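Local coordinates for tRNA (adenine(58)-N(1))-methyltransferase TrmI (Thermus thermophilus, PDB 2PWY), which catalyses the S-adenosyl-L-methionine-dependent methylation of adenosine 58 in tRNA at N1 and is required for cell growth at extreme temperatures, at residues A[188-193]-A[253-257]. Numbering follows the deposited sequence.
Unlike the reference sequence in segment 253-257: G257 (reference Ala).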
loop_
_atom_site.group_PDB
_atom_site.type_symbol
_atom_site.label_atom_id
_atom_site.label_comp_id
_atom_site.label_asym_id
_atom_site.label_seq_id
_atom_site.Cartn_x
_atom_site.Cartn_y
_atom_site.Cartn_z
ATOM N N LEU A 188 2.870 33.906 2.983
ATOM C CA LEU A 188 3.552 32.910 3.795
ATOM C C LEU A 188 4.921 33.355 4.326
ATOM O O LEU A 188 5.780 33.812 3.563
ATOM C CB LEU A 188 3.684 31.617 2.975
ATOM C CG LEU A 188 4.282 30.384 3.661
ATOM C CD1 LEU A 188 3.480 30.011 4.926
ATOM C CD2 LEU A 188 4.303 29.232 2.666
ATOM N N LYS A 189 5.133 33.181 5.631
ATOM C CA LYS A 189 6.440 33.456 6.240
ATOM C C LYS A 189 7.537 32.624 5.592
ATOM O O LYS A 189 7.312 31.449 5.294
ATOM C CB LYS A 189 6.389 33.148 7.736
ATOM C CG LYS A 189 5.605 34.177 8.522
ATOM C CD LYS A 189 5.452 33.775 9.975
ATOM C CE LYS A 189 4.537 34.768 10.689
ATOM N NZ LYS A 189 4.413 34.390 12.118
ATOM N N PRO A 190 8.728 33.225 5.355
ATOM C CA PRO A 190 9.888 32.466 4.903
ATOM C C PRO A 190 10.120 31.194 5.725
ATOM O O PRO A 190 10.018 31.209 6.959
ATOM C CB PRO A 190 11.044 33.457 5.095
ATOM C CG PRO A 190 10.393 34.798 4.816
ATOM C CD PRO A 190 9.018 34.673 5.459
ATOM N N ASP A 191 10.428 30.106 5.020
ATOM C CA ASP A 191 10.801 28.815 5.606
ATOM C C ASP A 191 9.585 28.031 6.126
ATOM O O ASP A 191 9.735 26.923 6.624
ATOM C CB ASP A 191 11.865 28.984 6.706
ATOM C CG ASP A 191 12.866 27.850 6.709
ATOM O OD1 ASP A 191 13.215 27.373 5.607
ATOM O OD2 ASP A 191 13.288 27.423 7.800
ATOM N N ARG A 192 8.390 28.604 5.977
ATOM C CA ARG A 192 7.152 27.915 6.343
ATOM C C ARG A 192 6.511 27.261 5.111
ATOM O O ARG A 192 7.062 27.346 4.012
ATOM C CB ARG A 192 6.207 28.846 7.106
ATOM C CG ARG A 192 6.839 29.380 8.405
ATOM C CD ARG A 192 7.054 28.250 9.429
ATOM N NE ARG A 192 5.775 27.694 9.881
ATOM C CZ ARG A 192 5.626 26.605 10.633
ATOM N NH1 ARG A 192 6.675 25.901 11.038
ATOM N NH2 ARG A 192 4.401 26.218 10.979
ATOM N N PHE A 193 5.385 26.567 5.295
ATOM C CA PHE A 193 4.921 25.640 4.256
ATOM C C PHE A 193 3.589 25.993 3.636
ATOM O O PHE A 193 2.714 26.543 4.300
ATOM C CB PHE A 193 4.838 24.208 4.802
ATOM C CG PHE A 193 6.155 23.675 5.260
ATOM C CD1 PHE A 193 7.003 23.022 4.366
ATOM C CD2 PHE A 193 6.573 23.873 6.575
ATOM C CE1 PHE A 193 8.236 22.545 4.793
ATOM C CE2 PHE A 193 7.791 23.407 7.006
ATOM C CZ PHE A 193 8.630 22.739 6.108
ATOM N N ARG A 253 8.113 24.634 0.491
ATOM C CA ARG A 253 8.657 25.515 1.528
ATOM C C ARG A 253 8.960 26.876 0.932
ATOM O O ARG A 253 9.606 26.959 -0.121
ATOM C CB ARG A 253 9.922 24.922 2.152
ATOM C CG ARG A 253 10.382 25.632 3.419
ATOM C CD ARG A 253 11.793 25.218 3.808
ATOM N NE ARG A 253 11.927 23.860 4.344
ATOM C CZ ARG A 253 11.892 23.537 5.636
ATOM N NH1 ARG A 253 11.657 24.452 6.563
ATOM N NH2 ARG A 253 12.057 22.270 5.996
ATOM N N ARG A 254 8.497 27.928 1.609
ATOM C CA ARG A 254 8.728 29.323 1.214
ATOM C C ARG A 254 10.211 29.656 1.313
ATOM O O ARG A 254 10.848 29.377 2.330
ATOM C CB ARG A 254 7.918 30.261 2.126
ATOM C CG ARG A 254 8.042 31.782 1.848
ATOM C CD ARG A 254 7.580 32.120 0.439
ATOM N NE ARG A 254 7.464 33.557 0.130
ATOM C CZ ARG A 254 8.478 34.390 -0.129
ATOM N NH1 ARG A 254 9.740 33.995 -0.045
ATOM N NH2 ARG A 254 8.228 35.653 -0.460
ATOM N N TRP A 255 10.751 30.247 0.254
ATOM C CA TRP A 255 12.143 30.697 0.233
ATOM C C TRP A 255 12.454 31.664 1.360
ATOM O O TRP A 255 11.572 32.404 1.810
ATOM C CB TRP A 255 12.420 31.406 -1.089
ATOM C CG TRP A 255 12.689 30.504 -2.251
ATOM C CD1 TRP A 255 12.560 29.134 -2.301
ATOM C CD2 TRP A 255 13.101 30.915 -3.558
ATOM N NE1 TRP A 255 12.884 28.678 -3.560
ATOM C CE2 TRP A 255 13.214 29.752 -4.347
ATOM C CE3 TRP A 255 13.380 32.160 -4.142
ATOM C CZ2 TRP A 255 13.611 29.796 -5.690
ATOM C CZ3 TRP A 255 13.767 32.199 -5.480
ATOM C CH2 TRP A 255 13.878 31.027 -6.232
ATOM N N LYS A 256 13.718 31.643 1.800
ATOM C CA LYS A 256 14.307 32.689 2.634
ATOM C C LYS A 256 13.852 34.065 2.164
ATOM O O LYS A 256 13.796 34.339 0.951
ATOM C CB LYS A 256 15.843 32.615 2.556
ATOM C CG LYS A 256 16.582 33.584 3.469
ATOM C CD LYS A 256 18.100 33.527 3.214
ATOM C CE LYS A 256 18.876 34.306 4.266
ATOM N NZ LYS A 256 18.457 35.719 4.286
ATOM N N GLY A 257 13.559 34.924 3.132
ATOM C CA GLY A 257 13.037 36.246 2.873
ATOM C C GLY A 257 14.024 37.248 2.308
ATOM O O GLY A 257 15.252 37.075 2.405
HETATM O O HOH W 1 13.419 28.224 2.946
#
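R253 receives the tip of the F193 ring over one face of its guanidinium, the two CZ atoms 3.4 Å apart. The two residues form an antiparallel, non-hydrogen-bonded pair in the Rossmann-like sheet of a class I methyltransferase, where strand 248-254 runs against 192-198, the fold's hallmark reversal. Such a strand end shows how a turn leads a chain into a sheet: after helix 181-187, a type II turn from K189 to R192, closed by R192 N to K189 O, delivers the backbone. R254 then pairs through both backbone groups, N donating to R192 O (2.9 Å) and O accepting from D191 N (2.8 Å). Its side-chain carbons pack under the turn, CB 3.8 Å from L188 CD2, while NE reaches the A185 carbonyl at the helix end. P190, at the turn's corner, rests on the tail leaving strand 248-254, its CB 3.5 Å from N of G257 (alanine in the reference sequence). Polar contacts reach the second subunit: R253 salt-bridges its E68, and D191 OD1 hydrogen-bonds its H62. D191 OD1 also salt-bridges R253 NH1 (3.4 Å), and one water donates to both D191 OD1 (2.8 Å) and R254 O (2.9 Å).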